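Local coordinates for protein cysteine synthase (Helicobacter pylori, PDB 6AHI) that makes L-cysteine from O-acetyl-L-serine and hydrogen sulfide with the help of pyridoxal 5'-phosphate, and also has cystathionine beta-synthase activity, at residues A[175-180]-A[289-294]; A[202-207]-A[222-227]. One frame throughout, in Å; residues are numbered along the deposited sequence.

Contact 1: residues A[175-180]-A[289-294]; sequences FVAGIG and LTIFPD
V176 is held to strand 289-292 through both of its backbone polar atoms. Its N donates to L289 O at 2.9 Å, a straight bond that meets the carbonyl nearly head-on. Its O accepts from a side chain instead: T290 OG1 lies 2.8 Å from V176 O and approaches from above the carbonyl plane, 37° out of it. T290 can do this because OG1 is anti to its backbone N (chi1 -169°), beside the carbonyl carbon. The hydroxyl stands where the ladder would next use I291 N, which is 4.0 Å from V176 O and is buried with no partner in the model. Past this point the strands splay, and a water bridges the gap, accepting from G178 N and donating to I291 O. This pair of parallel neighbours sits mid-sheet in the large domain of a fold-type II PLP enzyme, and the splay opens at the C-terminal end, where the chain runs on to G180, whose N binds the phosphate of the cofactor-bearing lysine. On the face carrying F175 and L289 the contact is apolar. The methyl I291 CD1 touches the F175 ring at its edge, in plane, 3.6 Å from F175 CE1, while L289 CD2 comes to 3.8 Å from F175 CD1. Helix 183-195 backs this face, with T188 and L192 against F175 and T184 against I291. The T290 side chain, on the other face, meets A271 of helix 266-281 as well as I32 and A34 of strand 31-36.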
ATOM      1  N   PHE A 175     -14.851 -11.643 -18.137  1.00 20.75           N
ATOM      2  CA  PHE A 175     -14.330 -10.461 -17.503  1.00 20.01           C
ATOM      3  C   PHE A 175     -15.445  -9.837 -16.661  1.00 20.67           C
ATOM      4  O   PHE A 175     -16.507  -9.506 -17.158  1.00 20.99           O
ATOM      5  CB  PHE A 175     -13.808  -9.465 -18.532  1.00 21.19           C
ATOM      6  CG  PHE A 175     -13.352  -8.137 -17.977  1.00 22.11           C
ATOM      7  CD1 PHE A 175     -12.479  -8.091 -16.899  1.00 21.29           C
ATOM      8  CD2 PHE A 175     -13.802  -6.935 -18.517  1.00 22.89           C
ATOM      9  CE1 PHE A 175     -12.047  -6.878 -16.389  1.00 22.03           C
ATOM     10  CE2 PHE A 175     -13.369  -5.728 -17.998  1.00 23.96           C
ATOM     11  CZ  PHE A 175     -12.493  -5.696 -16.941  1.00 22.94           C
ATOM     12  N   VAL A 176     -15.172  -9.719 -15.367  1.00 20.48           N
ATOM     13  CA  VAL A 176     -16.094  -9.266 -14.376  1.00 22.97           C
ATOM     14  C   VAL A 176     -15.455  -8.072 -13.676  1.00 23.42           C
ATOM     15  O   VAL A 176     -14.383  -8.244 -13.089  1.00 23.60           O
ATOM     16  CB  VAL A 176     -16.366 -10.389 -13.354  1.00 22.28           C
ATOM     17  CG1 VAL A 176     -17.294  -9.919 -12.248  1.00 22.77           C
ATOM     18  CG2 VAL A 176     -16.896 -11.648 -14.037  1.00 21.92           C
ATOM     19  N   ALA A 177     -16.112  -6.898 -13.695  1.00 23.81           N
ATOM     20  CA  ALA A 177     -15.501  -5.719 -13.089  1.00 24.17           C
ATOM     21  C   ALA A 177     -16.578  -4.754 -12.583  1.00 25.27           C
ATOM     22  O   ALA A 177     -17.648  -4.634 -13.207  1.00 24.66           O
ATOM     23  CB  ALA A 177     -14.590  -5.025 -14.077  1.00 24.76           C
ATOM     24  N   GLY A 178     -16.283  -4.118 -11.453  1.00 24.01           N
ATOM     25  CA  GLY A 178     -17.114  -3.076 -10.874  1.00 25.51           C
ATOM     26  C   GLY A 178     -17.196  -1.852 -11.784  1.00 26.62           C
ATOM     27  O   GLY A 178     -16.237  -1.513 -12.495  1.00 25.53           O
ATOM     28  N   ILE A 179     -18.362  -1.198 -11.739  1.00 28.55           N
ATOM     29  CA  ILE A 179     -18.659   0.004 -12.510  1.00 30.53           C
ATOM     30  C   ILE A 179     -18.968   1.134 -11.532  1.00 31.40           C
ATOM     31  O   ILE A 179     -19.886   0.998 -10.701  1.00 31.78           O
ATOM     32  CB  ILE A 179     -19.837  -0.226 -13.464  1.00 31.25           C
ATOM     33  CG1 ILE A 179     -19.467  -1.206 -14.573  1.00 29.27           C
ATOM     34  CG2 ILE A 179     -20.370   1.105 -14.015  1.00 32.99           C
ATOM     35  CD1 ILE A 179     -20.653  -1.885 -15.169  1.00 28.63           C
ATOM     36  N   GLY A 180     -18.155   2.195 -11.631  1.00 32.12           N
ATOM     37  CA  GLY A 180     -18.432   3.515 -11.086  1.00 34.67           C
ATOM     38  C   GLY A 180     -18.762   4.471 -12.216  1.00 36.60           C
ATOM     39  O   GLY A 180     -19.901   4.604 -12.575  1.00 36.68           O
ATOM     40  N   LEU A 289     -11.605 -13.374 -15.172  1.00 17.08           N
ATOM     41  CA  LEU A 289     -10.743 -12.268 -14.784  1.00 17.65           C
ATOM     42  C   LEU A 289     -11.568 -11.219 -14.037  1.00 18.77           C
ATOM     43  O   LEU A 289     -12.670 -10.858 -14.517  1.00 19.90           O
ATOM     44  CB  LEU A 289     -10.147 -11.648 -16.038  1.00 18.79           C
ATOM     45  CG  LEU A 289      -9.449 -10.302 -15.886  1.00 20.17           C
ATOM     46  CD1 LEU A 289      -8.191 -10.391 -15.032  1.00 19.08           C
ATOM     47  CD2 LEU A 289      -9.130  -9.753 -17.260  1.00 22.71           C
ATOM     48  N   THR A 290     -11.025 -10.707 -12.930  1.00 17.98           N
ATOM     49  CA  THR A 290     -11.607  -9.528 -12.251  1.00 18.93           C
ATOM     50  C   THR A 290     -10.478  -8.540 -11.885  1.00 18.00           C
ATOM     51  O   THR A 290      -9.318  -8.801 -12.062  1.00 16.82           O
ATOM     52  CB  THR A 290     -12.515  -9.968 -11.093  1.00 19.78           C
ATOM     53  OG1 THR A 290     -13.280  -8.859 -10.599  1.00 24.01           O
ATOM     54  CG2 THR A 290     -11.729 -10.554  -9.947  1.00 18.67           C
ATOM     55  N   ILE A 291     -10.868  -7.383 -11.355  1.00 17.98           N
ATOM     56  CA  ILE A 291      -9.969  -6.338 -10.948  1.00 18.68           C
ATOM     57  C   ILE A 291     -10.328  -5.969  -9.513  1.00 18.21           C
ATOM     58  O   ILE A 291     -11.514  -5.741  -9.225  1.00 17.61           O
ATOM     59  CB  ILE A 291     -10.075  -5.106 -11.877  1.00 21.52           C
ATOM     60  CG1 ILE A 291      -9.666  -5.450 -13.311  1.00 22.97           C
ATOM     61  CG2 ILE A 291      -9.253  -3.940 -11.339  1.00 21.17           C
ATOM     62  CD1 ILE A 291     -10.295  -4.533 -14.294  1.00 27.58           C
ATOM     63  N   PHE A 292      -9.312  -5.882  -8.658  1.00 17.83           N
ATOM     64  CA  PHE A 292      -9.428  -5.353  -7.312  1.00 18.34           C
ATOM     65  C   PHE A 292      -8.957  -3.906  -7.315  1.00 19.58           C
ATOM     66  O   PHE A 292      -7.756  -3.658  -7.348  1.00 20.74           O
ATOM     67  CB  PHE A 292      -8.606  -6.186  -6.324  1.00 17.92           C
ATOM     68  CG  PHE A 292      -9.132  -7.571  -6.063  1.00 17.90           C
ATOM     69  CD1 PHE A 292     -10.326  -7.997  -6.607  1.00 17.73           C
ATOM     70  CD2 PHE A 292      -8.429  -8.453  -5.258  1.00 18.45           C
ATOM     71  CE1 PHE A 292     -10.819  -9.260  -6.348  1.00 17.85           C
ATOM     72  CE2 PHE A 292      -8.908  -9.731  -5.014  1.00 18.11           C
ATOM     73  CZ  PHE A 292     -10.113 -10.132  -5.541  1.00 18.20           C
ATOM     74  N   PRO A 293      -9.868  -2.913  -7.301  1.00 21.33           N
ATOM     75  CA  PRO A 293      -9.473  -1.526  -7.557  1.00 22.78           C
ATOM     76  C   PRO A 293      -8.599  -0.788  -6.527  1.00 23.15           C
ATOM     77  O   PRO A 293      -7.748  -0.031  -6.942  1.00 23.80           O
ATOM     78  CB  PRO A 293     -10.815  -0.800  -7.759  1.00 23.52           C
ATOM     79  CG  PRO A 293     -11.772  -1.883  -8.158  1.00 23.09           C
ATOM     80  CD  PRO A 293     -11.326  -3.070  -7.330  1.00 22.01           C
ATOM     81  N   ASP A 294      -8.788  -0.990  -5.219  1.00 23.52           N
ATOM     82  CA  ASP A 294      -8.094  -0.134  -4.253  1.00 24.85           C
ATOM     83  C   ASP A 294      -7.872  -0.853  -2.920  1.00 25.05           C
ATOM     84  O   ASP A 294      -8.411  -1.912  -2.683  1.00 22.61           O
ATOM     85  CB  ASP A 294      -8.818   1.210  -4.123  1.00 26.78           C
ATOM     86  CG  ASP A 294      -9.973   1.306  -3.141  1.00 28.95           C
ATOM     87  OD1 ASP A 294     -10.597   0.262  -2.836  1.00 26.34           O
ATOM     88  OD2 ASP A 294     -10.299   2.477  -2.746  1.00 29.80           O
TER
HETATM   89  O   HOH W   1     -13.599  -4.306 -10.320  1.00 21.96           O

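Contact 2: residues A[202-207]-A[222-227]; sequences IGVEPE and EGIGVE
P206 and I224 meet where the end of strand 200-206, a parallel strand of the large domain's central sheet, runs into the loop that leads on to strand 240-244. The loop comes back over the strand end and packs against it by van der Waals contact, without backbone pairing between the two segments. The tight part lies at the proline ring. P206 CD sits 3.4 Å from G225 CA, closer than usual van der Waals contact, and P206 CG lies 3.5 Å from I224 O. The glycine suits this fit: a CB on G225 would crowd P206 CG, and its backbone angles (phi 118°) would also press that atom against the carbonyl before it. I224 packs beside the ring with CG1 3.6 Å from P206 CD, a place it reaches by taking the crowded position between its backbone N and carbonyl carbon (chi1 60°).

Toward V204 the fit is looser. The I224 terminal methyl CD1 is 4.0 Å from V204 O and barely reaches the side chain of V204, which also packs on A274 of helix 266-281, V176 and I244. The same isoleucine touches S267 and A270 of that helix; S267 is a likely cofactor-binding residue, so the loop probably helps line the pyridoxal phosphate site. The backbone of E205 borders I224 CD1, with E205 C 4.2 Å from that methyl, but its carboxylate turns to other partners: OE2 is bonded to T243 OG1, whereas OE1 accepts from L211 N and is also bonded to S209 OG, the hydroxyl that in turn bonds V226 N.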
ATOM      1  N   ILE A 202     -19.300  -9.013 -17.686  1.00 24.34           N
ATOM      2  CA  ILE A 202     -20.209  -8.817 -16.565  1.00 25.66           C
ATOM      3  C   ILE A 202     -19.777  -7.580 -15.780  1.00 25.55           C
ATOM      4  O   ILE A 202     -18.672  -7.543 -15.255  1.00 24.34           O
ATOM      5  CB  ILE A 202     -20.248 -10.031 -15.624  1.00 26.23           C
ATOM      6  CG1 ILE A 202     -20.519 -11.343 -16.375  1.00 26.34           C
ATOM      7  CG2 ILE A 202     -21.221  -9.759 -14.477  1.00 25.89           C
ATOM      8  CD1 ILE A 202     -21.950 -11.552 -16.763  1.00 28.73           C
ATOM      9  N   GLY A 203     -20.671  -6.590 -15.689  1.00 25.21           N
ATOM     10  CA  GLY A 203     -20.453  -5.381 -14.903  1.00 25.79           C
ATOM     11  C   GLY A 203     -21.018  -5.571 -13.510  1.00 26.36           C
ATOM     12  O   GLY A 203     -22.015  -6.260 -13.343  1.00 28.93           O
ATOM     13  N   VAL A 204     -20.368  -4.995 -12.499  1.00 25.96           N
ATOM     14  CA  VAL A 204     -20.746  -5.263 -11.126  1.00 26.55           C
ATOM     15  C   VAL A 204     -21.160  -3.941 -10.479  1.00 27.60           C
ATOM     16  O   VAL A 204     -20.475  -2.963 -10.636  1.00 27.65           O
ATOM     17  CB  VAL A 204     -19.590  -5.926 -10.371  1.00 25.19           C
ATOM     18  CG1 VAL A 204     -19.957  -6.254  -8.936  1.00 26.20           C
ATOM     19  CG2 VAL A 204     -19.091  -7.157 -11.111  1.00 24.18           C
ATOM     20  N   GLU A 205     -22.290  -3.967  -9.763  1.00 30.01           N
ATOM     21  CA  GLU A 205     -22.845  -2.806  -9.094  1.00 32.57           C
ATOM     22  C   GLU A 205     -23.331  -3.251  -7.724  1.00 33.16           C
ATOM     23  O   GLU A 205     -23.692  -4.412  -7.531  1.00 34.40           O
ATOM     24  CB  GLU A 205     -24.015  -2.224  -9.895  1.00 36.04           C
ATOM     25  CG  GLU A 205     -25.155  -3.225 -10.091  1.00 38.53           C
ATOM     26  CD  GLU A 205     -26.501  -2.685 -10.564  1.00 41.36           C
ATOM     27  OE1 GLU A 205     -26.567  -1.478 -10.869  1.00 41.98           O
ATOM     28  OE2 GLU A 205     -27.473  -3.489 -10.643  1.00 40.11           O
ATOM     29  N   PRO A 206     -23.360  -2.340  -6.741  1.00 35.09           N
ATOM     30  CA  PRO A 206     -23.978  -2.618  -5.447  1.00 38.17           C
ATOM     31  C   PRO A 206     -25.501  -2.443  -5.517  1.00 40.06           C
ATOM     32  O   PRO A 206     -25.999  -1.786  -6.412  1.00 39.45           O
ATOM     33  CB  PRO A 206     -23.363  -1.534  -4.551  1.00 38.99           C
ATOM     34  CG  PRO A 206     -23.229  -0.355  -5.488  1.00 38.92           C
ATOM     35  CD  PRO A 206     -22.832  -0.968  -6.822  1.00 36.09           C
ATOM     36  N   GLU A 207     -26.206  -3.040  -4.552  1.00 43.46           N
ATOM     37  CA  GLU A 207     -27.639  -2.769  -4.326  1.00 45.71           C
ATOM     38  C   GLU A 207     -27.807  -1.255  -4.245  1.00 45.80           C
ATOM     39  O   GLU A 207     -26.949  -0.560  -3.685  1.00 42.69           O
ATOM     40  CB  GLU A 207     -28.155  -3.453  -3.056  1.00 48.02           C
ATOM     41  CG  GLU A 207     -27.445  -2.985  -1.790  1.00 50.23           C
ATOM     42  CD  GLU A 207     -28.039  -3.499  -0.485  1.00 53.12           C
ATOM     43  OE1 GLU A 207     -29.290  -3.676  -0.446  1.00 58.81           O
ATOM     44  OE2 GLU A 207     -27.274  -3.678   0.499  1.00 46.69           O
ATOM     45  N   GLU A 222     -18.171   1.254  -1.541  1.00 38.73           N
ATOM     46  CA  GLU A 222     -17.594   2.499  -2.009  1.00 41.03           C
ATOM     47  C   GLU A 222     -16.833   2.316  -3.322  1.00 37.82           C
ATOM     48  O   GLU A 222     -15.955   1.448  -3.437  1.00 37.48           O
ATOM     49  CB  GLU A 222     -16.612   3.020  -0.962  1.00 46.28           C
ATOM     50  CG  GLU A 222     -17.261   3.322   0.375  1.00 56.17           C
ATOM     51  CD  GLU A 222     -16.779   4.568   1.089  1.00 56.32           C
ATOM     52  OE1 GLU A 222     -16.157   5.433   0.439  1.00 62.26           O
ATOM     53  OE2 GLU A 222     -17.029   4.663   2.298  1.00 69.13           O
ATOM     54  N   GLY A 223     -17.127   3.185  -4.293  1.00 36.53           N
ATOM     55  CA  GLY A 223     -16.372   3.277  -5.525  1.00 35.04           C
ATOM     56  C   GLY A 223     -17.163   2.818  -6.738  1.00 35.36           C
ATOM     57  O   GLY A 223     -16.873   3.241  -7.834  1.00 37.92           O
ATOM     58  N   ILE A 224     -18.173   1.966  -6.529  1.00 35.32           N
ATOM     59  CA  ILE A 224     -18.982   1.455  -7.615  1.00 35.69           C
ATOM     60  C   ILE A 224     -20.439   1.818  -7.332  1.00 36.90           C
ATOM     61  O   ILE A 224     -20.802   2.089  -6.214  1.00 37.50           O
ATOM     62  CB  ILE A 224     -18.804  -0.072  -7.825  1.00 34.56           C
ATOM     63  CG1 ILE A 224     -19.194  -0.866  -6.577  1.00 36.67           C
ATOM     64  CG2 ILE A 224     -17.392  -0.406  -8.279  1.00 33.39           C
ATOM     65  CD1 ILE A 224     -19.357  -2.342  -6.814  1.00 38.50           C
ATOM     66  N   GLY A 225     -21.257   1.765  -8.376  1.00 37.26           N
ATOM     67  CA  GLY A 225     -22.657   2.129  -8.315  1.00 40.22           C
ATOM     68  C   GLY A 225     -22.928   3.297  -9.223  1.00 41.09           C
ATOM     69  O   GLY A 225     -22.107   4.231  -9.300  1.00 40.35           O
ATOM     70  N   VAL A 226     -24.056   3.211  -9.933  1.00 43.78           N
ATOM     71  CA  VAL A 226     -24.513   4.261 -10.805  1.00 45.52           C
ATOM     72  C   VAL A 226     -25.986   4.545 -10.489  1.00 48.61           C
ATOM     73  O   VAL A 226     -26.772   3.655 -10.084  1.00 49.06           O
ATOM     74  CB  VAL A 226     -24.331   3.886 -12.288  1.00 44.68           C
ATOM     75  CG1 VAL A 226     -22.929   3.382 -12.562  1.00 44.25           C
ATOM     76  CG2 VAL A 226     -25.349   2.867 -12.737  1.00 43.54           C
ATOM     77  N   GLU A 227     -26.353   5.799 -10.709  1.00 49.52           N
ATOM     78  CA  GLU A 227     -27.744   6.262 -10.583  1.00 52.58           C
ATOM     79  C   GLU A 227     -28.384   6.455 -11.970  1.00 50.91           C
ATOM     80  O   GLU A 227     -29.569   6.812 -12.047  1.00 51.66           O
ATOM     81  CB  GLU A 227     -27.799   7.553  -9.768  1.00 58.01           C
ATOM     82  CG  GLU A 227     -27.119   7.428  -8.414  1.00 61.55           C
ATOM     83  CD  GLU A 227     -27.355   8.571  -7.436  1.00 65.67           C
ATOM     84  OE1 GLU A 227     -28.534   8.950  -7.240  1.00 68.17           O
ATOM     85  OE2 GLU A 227     -26.356   9.081  -6.865  1.00 68.11           O
TER

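Both contacts are buried and share one sheet, in which strands 174-178 and 200-206 are neighbours, joined by a backbone bond from V204 N to A177 O. Contact 1 lies deeper, its centre about 7 Å from that of the chain against about 11 Å for contact 2, and it joins two strands by hydrogen bonds and apolar contacts. Contact 2 joins a strand end to a loop by van der Waals contact. They meet beyond the strand ends: G225 N probably donates to I179 O, and G180 O packs on V226 CG1. The loop at 222-227 thus rests on the turn that carries G180 to the cofactor phosphate.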